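Local structure of fusarinine C esterase sidJ (Aspergillus fumigatus, 6GUP) at residues 22-27 with 47-52; 56-61 with 343-348; 116-121 with 350-355; 160-165 with 250-255; 259-264 with 300-305. The protein hydrolyses the ester bonds of the siderophore fusarinine C, but not those of triacetylfusarinine C, working as a homodimeric fungal alpha/beta-hydrolase. All blocks are in the same frame, centred on the assembly; numbering follows the deposited sequence.

Contact 1. Residues 22-27 with 47-52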
# COMPACT_ATOMS: atom_id res chain seq x y z
N THR A 22 -2.50 11.13 -2.36
CA THR A 22 -1.83 9.83 -2.54
C THR A 22 -2.22 8.78 -1.49
O THR A 22 -2.24 7.58 -1.80
CB THR A 22 -0.29 10.01 -2.50
OG1 THR A 22 0.10 11.02 -3.44
CG2 THR A 22 0.45 8.71 -2.83
N LEU A 23 -2.52 9.21 -0.26
CA LEU A 23 -2.65 8.30 0.88
C LEU A 23 -4.10 8.18 1.36
O LEU A 23 -4.85 9.16 1.35
CB LEU A 23 -1.75 8.77 2.02
CG LEU A 23 -0.26 8.91 1.66
CD1 LEU A 23 0.51 9.65 2.75
CD2 LEU A 23 0.37 7.55 1.40
N VAL A 24 -4.46 6.97 1.79
CA VAL A 24 -5.84 6.65 2.18
C VAL A 24 -5.94 6.13 3.61
O VAL A 24 -4.97 5.62 4.17
CB VAL A 24 -6.50 5.60 1.23
CG1 VAL A 24 -6.64 6.18 -0.17
CG2 VAL A 24 -5.74 4.28 1.20
N THR A 25 -7.14 6.27 4.18
CA THR A 25 -7.48 5.65 5.46
C THR A 25 -8.86 4.99 5.34
O THR A 25 -9.80 5.61 4.82
CB THR A 25 -7.41 6.65 6.65
OG1 THR A 25 -7.76 5.98 7.87
CG2 THR A 25 -8.33 7.85 6.46
N PHE A 26 -8.95 3.74 5.78
CA PHE A 26 -10.18 2.95 5.69
C PHE A 26 -10.90 2.93 7.03
O PHE A 26 -10.34 2.45 8.02
CB PHE A 26 -9.88 1.52 5.23
CG PHE A 26 -11.08 0.61 5.28
CD1 PHE A 26 -12.10 0.74 4.35
CD2 PHE A 26 -11.18 -0.37 6.26
CE1 PHE A 26 -13.21 -0.10 4.39
CE2 PHE A 26 -12.29 -1.22 6.30
CZ PHE A 26 -13.30 -1.08 5.37
N GLU A 27 -12.13 3.43 7.05
CA GLU A 27 -12.97 3.46 8.25
C GLU A 27 -13.88 2.24 8.25
O GLU A 27 -14.62 2.03 7.29
CB GLU A 27 -13.83 4.73 8.25
CG GLU A 27 -14.67 4.92 9.51
CD GLU A 27 -15.54 6.16 9.47
OE1 GLU A 27 -15.71 6.76 8.39
OE2 GLU A 27 -16.06 6.55 10.54
N ASP A 47 2.52 -2.83 6.05
CA ASP A 47 1.19 -3.45 6.11
C ASP A 47 0.18 -2.71 5.23
O ASP A 47 -0.48 -3.32 4.39
CB ASP A 47 0.67 -3.52 7.55
CG ASP A 47 1.38 -4.57 8.40
OD1 ASP A 47 2.42 -5.11 7.97
OD2 ASP A 47 0.89 -4.86 9.51
N GLY A 48 0.05 -1.40 5.45
CA GLY A 48 -0.98 -0.59 4.78
C GLY A 48 -2.33 -0.89 5.39
O GLY A 48 -2.49 -0.81 6.61
N LEU A 49 -3.31 -1.24 4.55
CA LEU A 49 -4.63 -1.69 5.02
C LEU A 49 -4.72 -3.22 5.18
O LEU A 49 -5.78 -3.73 5.54
CB LEU A 49 -5.73 -1.23 4.04
CG LEU A 49 -5.74 0.24 3.61
CD1 LEU A 49 -6.92 0.50 2.69
CD2 LEU A 49 -5.78 1.19 4.80
N ALA A 50 -3.62 -3.93 4.95
CA ALA A 50 -3.63 -5.40 4.87
C ALA A 50 -3.42 -6.15 6.20
O ALA A 50 -3.32 -7.38 6.19
CB ALA A 50 -2.59 -5.86 3.85
N THR A 51 -3.35 -5.43 7.32
CA THR A 51 -3.27 -6.07 8.64
C THR A 51 -4.52 -6.91 8.88
O THR A 51 -5.63 -6.46 8.61
CB THR A 51 -3.15 -5.04 9.78
OG1 THR A 51 -2.06 -4.15 9.51
CG2 THR A 51 -2.92 -5.73 11.13
N THR A 52 -4.33 -8.14 9.37
CA THR A 52 -5.43 -9.01 9.78
C THR A 52 -5.45 -9.11 11.31
O THR A 52 -6.02 -8.23 11.96
CB THR A 52 -5.36 -10.39 9.11
OG1 THR A 52 -4.02 -10.89 9.17
CG2 THR A 52 -5.79 -10.30 7.66

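Contact 2. Residues 56-61 with 343-348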
# COMPACT_ATOMS: atom_id res chain seq x y z
N ALA A 56 -10.59 -7.57 12.73
CA ALA A 56 -11.99 -7.90 12.45
C ALA A 56 -12.81 -8.01 13.73
O ALA A 56 -13.92 -7.48 13.80
CB ALA A 56 -12.07 -9.20 11.65
N ASP A 57 -12.27 -8.70 14.73
CA ASP A 57 -12.92 -8.85 16.04
C ASP A 57 -13.06 -7.51 16.77
O ASP A 57 -14.07 -7.28 17.44
CB ASP A 57 -12.15 -9.84 16.93
CG ASP A 57 -12.20 -11.28 16.40
OD1 ASP A 57 -12.96 -11.57 15.46
OD2 ASP A 57 -11.47 -12.13 16.95
N LEU A 58 -12.05 -6.64 16.63
CA LEU A 58 -12.10 -5.30 17.21
C LEU A 58 -13.19 -4.45 16.56
O LEU A 58 -13.97 -3.80 17.26
CB LEU A 58 -10.73 -4.60 17.08
CG LEU A 58 -10.58 -3.17 17.62
CD1 LEU A 58 -11.00 -3.06 19.08
CD2 LEU A 58 -9.15 -2.70 17.44
N ALA A 59 -13.25 -4.46 15.22
CA ALA A 59 -14.30 -3.76 14.47
C ALA A 59 -15.70 -4.25 14.84
O ALA A 59 -16.63 -3.45 14.99
CB ALA A 59 -14.06 -3.89 12.98
N HIS A 60 -15.85 -5.57 14.97
CA HIS A 60 -17.11 -6.19 15.41
C HIS A 60 -17.51 -5.74 16.82
O HIS A 60 -18.69 -5.48 17.08
CB HIS A 60 -17.00 -7.72 15.35
CG HIS A 60 -18.26 -8.43 15.74
ND1 HIS A 60 -19.48 -8.19 15.14
CD2 HIS A 60 -18.49 -9.40 16.66
CE1 HIS A 60 -20.40 -8.96 15.69
NE2 HIS A 60 -19.82 -9.71 16.61
N ALA A 61 -16.53 -5.65 17.72
CA ALA A 61 -16.77 -5.22 19.11
C ALA A 61 -17.09 -3.72 19.24
O ALA A 61 -17.82 -3.33 20.14
CB ALA A 61 -15.57 -5.57 19.98
N ASN A 343 -11.26 -6.90 24.58
CA ASN A 343 -11.94 -6.42 25.80
C ASN A 343 -11.12 -5.38 26.56
O ASN A 343 -11.70 -4.44 27.12
CB ASN A 343 -12.32 -7.59 26.72
CG ASN A 343 -13.59 -8.31 26.27
OD1 ASN A 343 -14.59 -7.68 25.94
ND2 ASN A 343 -13.54 -9.63 26.27
N LYS A 344 -9.79 -5.53 26.59
CA LYS A 344 -8.92 -4.53 27.21
C LYS A 344 -8.95 -3.19 26.46
O LYS A 344 -8.89 -2.13 27.08
CB LYS A 344 -7.47 -5.01 27.32
CG LYS A 344 -7.21 -6.23 28.20
CD LYS A 344 -7.86 -6.17 29.58
CE LYS A 344 -9.17 -6.94 29.63
NZ LYS A 344 -9.80 -6.91 30.97
N VAL A 345 -9.02 -3.26 25.13
CA VAL A 345 -9.13 -2.05 24.30
C VAL A 345 -10.45 -1.33 24.55
O VAL A 345 -10.46 -0.11 24.75
CB VAL A 345 -8.95 -2.36 22.79
CG1 VAL A 345 -9.28 -1.15 21.92
CG2 VAL A 345 -7.53 -2.82 22.51
N LEU A 346 -11.56 -2.07 24.54
CA LEU A 346 -12.89 -1.50 24.84
C LEU A 346 -12.97 -0.89 26.24
O LEU A 346 -13.60 0.16 26.42
CB LEU A 346 -14.01 -2.53 24.64
CG LEU A 346 -14.63 -2.56 23.23
CD1 LEU A 346 -13.64 -3.02 22.17
CD2 LEU A 346 -15.87 -3.44 23.23
N GLY A 347 -12.34 -1.54 27.22
CA GLY A 347 -12.26 -1.02 28.59
C GLY A 347 -11.45 0.26 28.70
O GLY A 347 -11.83 1.18 29.43
N TYR A 348 -10.34 0.32 27.97
CA TYR A 348 -9.52 1.53 27.85
C TYR A 348 -10.33 2.68 27.22
O TYR A 348 -10.32 3.80 27.73
CB TYR A 348 -8.27 1.25 27.01
CG TYR A 348 -7.39 2.45 26.74
CD1 TYR A 348 -7.61 3.26 25.62
CD2 TYR A 348 -6.34 2.77 27.59
CE1 TYR A 348 -6.81 4.37 25.38
CE2 TYR A 348 -5.54 3.88 27.35
CZ TYR A 348 -5.78 4.67 26.24
OH TYR A 348 -4.98 5.76 26.00

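Contact 3. Residues 116-121 with 350-355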
# COMPACT_ATOMS: atom_id res chain seq x y z
N LYS A 116 -12.94 12.43 20.42
CA LYS A 116 -11.71 11.96 21.03
C LYS A 116 -10.96 11.10 20.03
O LYS A 116 -11.58 10.38 19.24
CB LYS A 116 -12.01 11.15 22.30
CG LYS A 116 -12.57 12.01 23.42
CD LYS A 116 -12.43 11.34 24.78
CE LYS A 116 -12.97 12.24 25.89
NZ LYS A 116 -12.06 13.37 26.21
N ILE A 117 -9.63 11.18 20.08
CA ILE A 117 -8.77 10.44 19.16
C ILE A 117 -7.76 9.61 19.94
O ILE A 117 -7.08 10.12 20.83
CB ILE A 117 -7.97 11.35 18.20
CG1 ILE A 117 -8.77 12.58 17.73
CG2 ILE A 117 -7.45 10.52 17.04
CD1 ILE A 117 -9.60 12.38 16.47
N VAL A 118 -7.65 8.34 19.57
CA VAL A 118 -6.69 7.41 20.16
C VAL A 118 -5.86 6.82 19.03
O VAL A 118 -6.41 6.40 18.01
CB VAL A 118 -7.41 6.28 20.93
CG1 VAL A 118 -6.42 5.25 21.47
CG2 VAL A 118 -8.24 6.87 22.07
N LEU A 119 -4.54 6.79 19.21
CA LEU A 119 -3.63 6.19 18.25
C LEU A 119 -3.16 4.84 18.78
O LEU A 119 -2.54 4.77 19.85
CB LEU A 119 -2.43 7.11 18.01
CG LEU A 119 -1.49 6.74 16.85
CD1 LEU A 119 -2.18 6.92 15.51
CD2 LEU A 119 -0.22 7.58 16.91
N MET A 120 -3.46 3.78 18.04
CA MET A 120 -3.05 2.42 18.41
C MET A 120 -1.98 1.92 17.44
O MET A 120 -2.15 2.02 16.23
CB MET A 120 -4.25 1.48 18.41
CG MET A 120 -3.93 0.07 18.87
SD MET A 120 -5.40 -0.86 19.32
CE MET A 120 -4.66 -2.40 19.86
N GLY A 121 -0.90 1.38 17.99
CA GLY A 121 0.18 0.78 17.21
C GLY A 121 0.20 -0.73 17.39
O GLY A 121 0.04 -1.23 18.51
N SER A 350 -13.65 2.91 26.98
CA SER A 350 -14.79 3.23 27.86
C SER A 350 -14.42 4.20 28.98
O SER A 350 -15.15 5.15 29.25
CB SER A 350 -15.38 1.96 28.47
OG SER A 350 -15.88 1.09 27.48
N ALA A 351 -13.27 3.95 29.62
CA ALA A 351 -12.74 4.83 30.67
C ALA A 351 -12.43 6.24 30.16
O ALA A 351 -12.55 7.22 30.90
CB ALA A 351 -11.48 4.22 31.27
N LEU A 352 -12.04 6.33 28.89
CA LEU A 352 -11.74 7.61 28.24
C LEU A 352 -13.00 8.46 28.03
O LEU A 352 -12.95 9.68 28.23
CB LEU A 352 -11.01 7.35 26.91
CG LEU A 352 -10.36 8.50 26.14
CD1 LEU A 352 -9.58 9.45 27.04
CD2 LEU A 352 -9.45 7.94 25.06
N VAL A 353 -14.11 7.83 27.64
CA VAL A 353 -15.39 8.55 27.44
C VAL A 353 -16.19 8.83 28.72
O VAL A 353 -17.03 9.73 28.73
CB VAL A 353 -16.32 7.88 26.39
CG1 VAL A 353 -15.67 7.90 25.02
CG2 VAL A 353 -16.72 6.45 26.78
N LYS A 354 -15.95 8.06 29.79
CA LYS A 354 -16.50 8.38 31.12
C LYS A 354 -15.73 9.56 31.71
O LYS A 354 -14.76 9.38 32.45
CB LYS A 354 -16.48 7.16 32.06
CG LYS A 354 -17.71 6.27 31.92
CD LYS A 354 -17.43 4.83 32.32
CE LYS A 354 -18.68 3.97 32.17
NZ LYS A 354 -18.35 2.53 31.98
N ALA A 355 -16.18 10.77 31.35
CA ALA A 355 -15.51 12.03 31.67
C ALA A 355 -14.10 12.11 31.06
O ALA A 355 -13.92 12.68 29.98
CB ALA A 355 -15.47 12.28 33.18
OXT ALA A 355 -13.12 11.61 31.61

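Contact 4. Residues 160-165 with 250-255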
# COMPACT_ATOMS: atom_id res chain seq x y z
N ALA A 160 -3.18 6.65 23.73
CA ALA A 160 -2.17 5.95 22.94
C ALA A 160 -2.03 4.51 23.41
O ALA A 160 -1.88 4.26 24.60
CB ALA A 160 -0.84 6.68 23.02
N ILE A 161 -2.09 3.57 22.46
CA ILE A 161 -1.96 2.14 22.76
C ILE A 161 -0.82 1.57 21.91
O ILE A 161 -0.69 1.91 20.73
CB ILE A 161 -3.28 1.37 22.48
CG1 ILE A 161 -4.44 1.96 23.29
CG2 ILE A 161 -3.12 -0.11 22.82
CD1 ILE A 161 -5.81 1.53 22.82
N MET A 162 -0.00 0.71 22.51
CA MET A 162 1.04 -0.02 21.80
C MET A 162 0.86 -1.52 22.06
O MET A 162 1.01 -1.97 23.20
CB MET A 162 2.43 0.43 22.24
CG MET A 162 2.68 1.92 22.06
SD MET A 162 4.44 2.36 22.03
CE MET A 162 4.90 2.13 23.74
N GLN A 163 0.54 -2.27 21.01
CA GLN A 163 0.30 -3.70 21.11
C GLN A 163 1.52 -4.46 20.60
O GLN A 163 1.90 -4.31 19.44
CB GLN A 163 -0.95 -4.08 20.31
CG GLN A 163 -1.41 -5.52 20.48
CD GLN A 163 -0.73 -6.50 19.53
OE1 GLN A 163 -0.55 -6.21 18.35
NE2 GLN A 163 -0.37 -7.67 20.04
N ALA A 164 2.11 -5.28 21.47
CA ALA A 164 3.32 -6.04 21.17
C ALA A 164 4.47 -5.18 20.59
O ALA A 164 4.98 -5.49 19.51
CB ALA A 164 3.00 -7.21 20.25
N PRO A 165 4.87 -4.11 21.31
CA PRO A 165 6.05 -3.35 20.88
C PRO A 165 7.32 -4.15 21.17
O PRO A 165 7.74 -4.26 22.32
CB PRO A 165 5.98 -2.07 21.73
CG PRO A 165 5.22 -2.47 22.95
CD PRO A 165 4.24 -3.52 22.51
N ASP A 250 15.32 0.97 17.07
CA ASP A 250 15.56 0.27 18.32
C ASP A 250 15.06 1.08 19.54
O ASP A 250 15.85 1.64 20.30
CB ASP A 250 17.06 -0.08 18.44
CG ASP A 250 17.35 -1.07 19.55
OD1 ASP A 250 16.43 -1.83 19.94
OD2 ASP A 250 18.50 -1.11 20.02
N LEU A 251 13.74 1.10 19.69
CA LEU A 251 13.07 1.79 20.80
C LEU A 251 12.74 0.84 21.95
O LEU A 251 12.65 1.28 23.10
CB LEU A 251 11.78 2.45 20.30
CG LEU A 251 11.93 3.56 19.26
CD1 LEU A 251 10.59 3.88 18.61
CD2 LEU A 251 12.52 4.82 19.88
N PHE A 252 12.57 -0.45 21.65
CA PHE A 252 11.98 -1.41 22.59
C PHE A 252 12.92 -2.54 23.06
O PHE A 252 12.45 -3.53 23.61
CB PHE A 252 10.71 -2.01 21.96
CG PHE A 252 9.73 -0.98 21.47
CD1 PHE A 252 9.23 -0.01 22.33
CD2 PHE A 252 9.30 -0.98 20.14
CE1 PHE A 252 8.33 0.94 21.88
CE2 PHE A 252 8.39 -0.03 19.69
CZ PHE A 252 7.91 0.94 20.56
N SER A 253 14.23 -2.38 22.87
CA SER A 253 15.20 -3.38 23.35
C SER A 253 15.31 -3.36 24.87
O SER A 253 15.29 -2.30 25.50
CB SER A 253 16.59 -3.17 22.73
OG SER A 253 16.66 -3.76 21.45
N SER A 254 15.42 -4.55 25.46
CA SER A 254 15.44 -4.73 26.91
C SER A 254 16.72 -4.25 27.60
O SER A 254 16.71 -4.01 28.80
CB SER A 254 15.19 -6.20 27.26
OG SER A 254 16.25 -7.03 26.83
N ASP A 255 17.82 -4.12 26.84
CA ASP A 255 19.11 -3.69 27.40
C ASP A 255 19.43 -2.19 27.19
O ASP A 255 20.57 -1.77 27.40
CB ASP A 255 20.26 -4.58 26.87
CG ASP A 255 20.47 -4.46 25.37
OD1 ASP A 255 19.54 -4.03 24.65
OD2 ASP A 255 21.57 -4.82 24.90

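Contact 5. Residues 259-264 with 300-305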
# COMPACT_ATOMS: atom_id res chain seq x y z
N GLU A 259 18.89 6.26 30.78
CA GLU A 259 19.17 7.49 30.04
C GLU A 259 18.50 7.47 28.66
O GLU A 259 17.88 8.44 28.26
CB GLU A 259 20.68 7.72 29.88
CG GLU A 259 21.05 9.18 29.65
CD GLU A 259 22.23 9.36 28.71
OE1 GLU A 259 23.28 8.72 28.93
OE2 GLU A 259 22.11 10.16 27.75
N GLN A 260 18.64 6.34 27.96
CA GLN A 260 18.05 6.17 26.62
C GLN A 260 16.52 6.12 26.63
O GLN A 260 15.88 6.70 25.75
CB GLN A 260 18.61 4.91 25.95
CG GLN A 260 20.06 5.08 25.49
CD GLN A 260 20.83 3.78 25.35
OE1 GLN A 260 20.37 2.71 25.76
NE2 GLN A 260 22.02 3.87 24.78
N LEU A 261 15.94 5.45 27.63
CA LEU A 261 14.48 5.44 27.81
C LEU A 261 13.93 6.83 28.16
O LEU A 261 12.80 7.15 27.80
CB LEU A 261 14.07 4.43 28.89
CG LEU A 261 14.35 2.95 28.60
CD1 LEU A 261 14.05 2.11 29.84
CD2 LEU A 261 13.54 2.45 27.41
N GLY A 262 14.74 7.64 28.85
CA GLY A 262 14.41 9.04 29.11
C GLY A 262 14.29 9.90 27.86
O GLY A 262 13.54 10.88 27.84
N LYS A 263 15.04 9.54 26.81
CA LYS A 263 14.99 10.24 25.52
C LYS A 263 13.76 9.89 24.67
O LYS A 263 13.44 10.63 23.73
CB LYS A 263 16.25 9.95 24.69
CG LYS A 263 17.55 10.27 25.42
CD LYS A 263 18.66 10.66 24.47
CE LYS A 263 19.98 10.82 25.21
NZ LYS A 263 20.91 11.75 24.52
N THR A 264 13.08 8.78 24.99
CA THR A 264 11.91 8.33 24.22
C THR A 264 10.64 8.33 25.08
O THR A 264 9.83 9.25 24.96
CB THR A 264 12.16 6.93 23.61
OG1 THR A 264 12.49 6.00 24.65
CG2 THR A 264 13.31 7.00 22.61
N SER A 300 7.99 -2.24 33.66
CA SER A 300 8.21 -1.36 34.82
C SER A 300 9.24 -0.27 34.52
O SER A 300 9.09 0.87 34.97
CB SER A 300 8.63 -2.16 36.05
OG SER A 300 9.80 -2.91 35.80
N ARG A 301 10.28 -0.61 33.76
CA ARG A 301 11.27 0.37 33.32
C ARG A 301 10.69 1.39 32.33
O ARG A 301 11.04 2.57 32.38
CB ARG A 301 12.50 -0.34 32.72
CG ARG A 301 13.30 -1.10 33.77
CD ARG A 301 14.54 -1.74 33.17
NE ARG A 301 15.53 -0.72 32.82
CZ ARG A 301 16.11 -0.54 31.63
NH1 ARG A 301 15.86 -1.33 30.59
NH2 ARG A 301 16.99 0.45 31.49
N TRP A 302 9.81 0.93 31.44
CA TRP A 302 9.07 1.85 30.55
C TRP A 302 8.10 2.72 31.34
O TRP A 302 7.99 3.92 31.07
CB TRP A 302 8.31 1.09 29.45
CG TRP A 302 9.18 0.40 28.44
CD1 TRP A 302 10.54 0.48 28.31
CD2 TRP A 302 8.73 -0.47 27.39
NE1 TRP A 302 10.97 -0.29 27.25
CE2 TRP A 302 9.88 -0.89 26.67
CE3 TRP A 302 7.47 -0.94 27.00
CZ2 TRP A 302 9.80 -1.75 25.58
CZ3 TRP A 302 7.40 -1.81 25.91
CH2 TRP A 302 8.55 -2.20 25.21
N ARG A 303 7.40 2.13 32.31
CA ARG A 303 6.51 2.87 33.20
C ARG A 303 7.26 3.98 33.95
O ARG A 303 6.83 5.13 33.93
CB ARG A 303 5.81 1.94 34.21
CG ARG A 303 5.02 2.69 35.28
CD ARG A 303 4.11 1.79 36.10
NE ARG A 303 3.32 2.59 37.04
CZ ARG A 303 2.30 2.14 37.77
NH1 ARG A 303 1.89 0.87 37.70
NH2 ARG A 303 1.66 2.98 38.59
N ASN A 304 8.36 3.60 34.59
CA ASN A 304 9.17 4.55 35.37
C ASN A 304 9.82 5.64 34.52
O ASN A 304 9.96 6.78 34.97
CB ASN A 304 10.23 3.80 36.19
CG ASN A 304 9.64 2.99 37.33
OD1 ASN A 304 8.72 3.44 38.03
ND2 ASN A 304 10.16 1.79 37.54
N ALA A 305 10.21 5.29 33.29
CA ALA A 305 10.69 6.28 32.32
C ALA A 305 9.56 7.23 31.89
O ALA A 305 9.75 8.44 31.87
CB ALA A 305 11.30 5.60 31.11

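Contact 1. Residues 22-27 with 47-52
A type II' beta turn running from D47 to A50 presents L49 to V24 and F26 on strand 24-28 of the alpha/beta-hydrolase sheet. G48 takes the second place of the turn with a positive phi of 74°, a conformation that suits glycine, and the turn is closed by a backbone hydrogen bond of 3.2 Å from A50 N to D47 O. The contact itself is small, buried and apolar in its side chains. V24 and F26 lie two residues apart on the strand, and the branched end of L49 meets both. L49 CD1 comes within 4.2 Å of V24 CG2 and 4.0 Å of F26 CB. The other branch, L49 CD2, lies 4.1 Å from the same F26 CB, so both methyls rest against the CB of F26 rather than its ring. That ring swings off because CG is anti to the backbone N (chi1 173°), and it meets Y28 edge to face instead. Strand 24-28 is bound on its two flanks to strands 12-18 and 67-72, while L49 also touches T71 and T73. The second subunit closes over the region: V24 packs on A50 of the neighbouring chain and F26 on L16 of that chain, so the turn and strand also form part of the dimer interface. L49 CD2 also lies 4.2 Å from F26 N, a plain van der Waals contact.

Contact 2. Residues 56-61 with 343-348
V345 and L346 of the C-terminal helix 335-353 pack against L58 and A61 of helix 55-61, a pair of helices lying on one side of the central sheet of the alpha/beta-hydrolase fold. The axes of segments 56-61 and 343-348 pass 10.5 Å apart with a crossing angle of -42°, their directions being closer to parallel than antiparallel. Earlier in helix 335-353, R338 makes a salt bridge with D57 OD2 and adds a polar tie between the helices. V345 then sends its CG1 methyl to L58 CD1 at 3.8 Å, the two side chains crossing at about a right angle. L58 reaches over because its CG is anti to the backbone N (chi1 180°). Both residues also look to the sheet, V345 touching M120 and L58 touching L69. L346 is next, on the outer and partly exposed side of the pair. It slides past L58 in the opposite direction, with 4.1 Å between L346 CD1 and L58 CD1. Its fork closes on A61, the last residue of helix 55-61, from two points: L346 CD1 lies 3.9 Å from A61 CB, and L346 CD2 lies 3.7 Å from A61 O. Y348, further on, turns from this interface toward the sheet, where its OH is hydrogen-bonded to K277 O and A160 N.

Contact 3. Residues 116-121 with 350-355
V118, K116 and L352 form the packed part of this contact, the end of the chain the loose one. V118 CG2 and L352 CD2 stand only 3.4 Å apart, closer than usual for two methyls, and the side chains slide past each other in opposite directions. L352 extends from the last turn of helix 335-353 with CG anti to the backbone N (chi1 -169°), which carries its fork down onto strand 117-122. V118 is buried there beneath the same helix, also touching Y348 and L349. Two residues earlier, just before the strand, K116 lays its aliphatic chain obliquely across L352: K116 CD is 3.8 Å from L352 CG, and K116 CE is 3.5 Å from L352 O. These are contacts of methylene groups, and no hydrogen bond joins the segments. A bend at chi4 of K116 (-75°) turns its amine off the line of the chain. W67 of strand 67-72 touches K116, V118, L352 and V353, filling in beside the pair. Outward the order fades. The helix gives way at K354, the centre of an inverse gamma turn, although K354 N still bonds to S350 O at 3.1 Å. K354 and the C-terminal A355 are exposed and poorly ordered, and K116 CE approaches A355 O no nearer than 4.2 Å. The arrangement is that of an alpha/beta-hydrolase, whose C-terminal helix covers a central strand; near the end of this strand G121 opens a GxSxG sequence consistent with the nucleophile elbow.

Contact 4. Residues 160-165 with 250-255
The contact is a buried CH-pi and Met-aromatic cluster in which F252, from the long connection between helices 231-238 and 258-262, meets P165 and M162 at the C-terminal end of sheet strand 159-163. P165 sits squarely over the ring: its CB lies 3.6 Å from the centroid of the F252 ring and only 4° off the normal, at near-equal distances from all six carbons. The opposite face is capped from within the loop by L251 CB, 3.9 Å above the plane and over its centre, so the ring is sandwiched between two aliphatic groups. F252 directs its ring into this slot with CG anti to its carbonyl carbon, and the course of the backbone puts F252 CB 3.7 Å from P165 O. M162 comes from farther back along the strand. Its sulfur approaches obliquely, 65° off the ring normal, with M162 SD 4.0 Å from F252 CZ. A bend at chi3 (-72°) then brings M162 CE to 4.1 Å from F252 CE1. Helix 125-134 closes round the cluster: S126 touches M162 and P165, and Q127 and L130 touch F252. P165 lies near, without touching, the probable triad of S123, H327 and D286, and Q163, two residues earlier, bonds through NE2 to H327 O. Polar ties of the loop go to residues just after the strand, S253 to S167, S254 to E170 and D255 to R169. Between the two segments themselves the hold is dispersion with weak CH-pi and sulfur-aromatic attraction, an apolar grip beside the likely catalytic centre.

Contact 5. Residues 259-264 with 300-305
L261 of helix 258-262 wedges among R301, W302 and A305 of helix 295-307, with CD1 mainly on R301 and CD2 on W302. CD1 lies over one face of the R301 guanidinium, 3.6 Å above its plane and offset toward the rim; L261 and R301 cross at about a right angle. The arginine folds back to offer this face through a bend at chi3 (71°), and its NH2, 3.8 Å from L261 CD1, is held by a hydrogen bond to the carbonyl oxygen of L256. The second branch turns to the indole: L261 CD2 is 3.7 Å from W302 CD1 and 3.8 Å from W302 NE1, approaching at a slant to the ring. Behind the fork the small A305 lets the helices come close; its CB stands 3.7 Å from L261 CB. No hydrogen bond joins the segments, and the leucine is held by carbon contacts and by the flat guanidinium beneath CD1. W302 carries the packing inward. Its ring stacks on F265, just beyond segment 259-264, and meets the rings of F252, in the loop before helix 258-262, and F282, in strand 278-283, so the short helix is joined through helix 295-307 to the central sheet.

In the fold
From the N terminus, contact 1 closes first, a short loop that brings the turn after strand 37-42 back to strand 24-28; it is complete before contact 2 opens. Contact 2 spans nearly the rest of the chain, tying helix 55-61 to the C-terminal helix 335-353. Contact 3 crosses it, since 116-121 lies between the segments of contact 2 and 350-355 beyond them; both share that last helix. Contacts 4 and 5 follow in series within both spans, about 11 Å apart between centres and touching each other. Contacts 3 and 4 meet through neighbouring strands 117-122 and 159-163, while contacts 1 and 5 lie on opposite sides of the chain's centre.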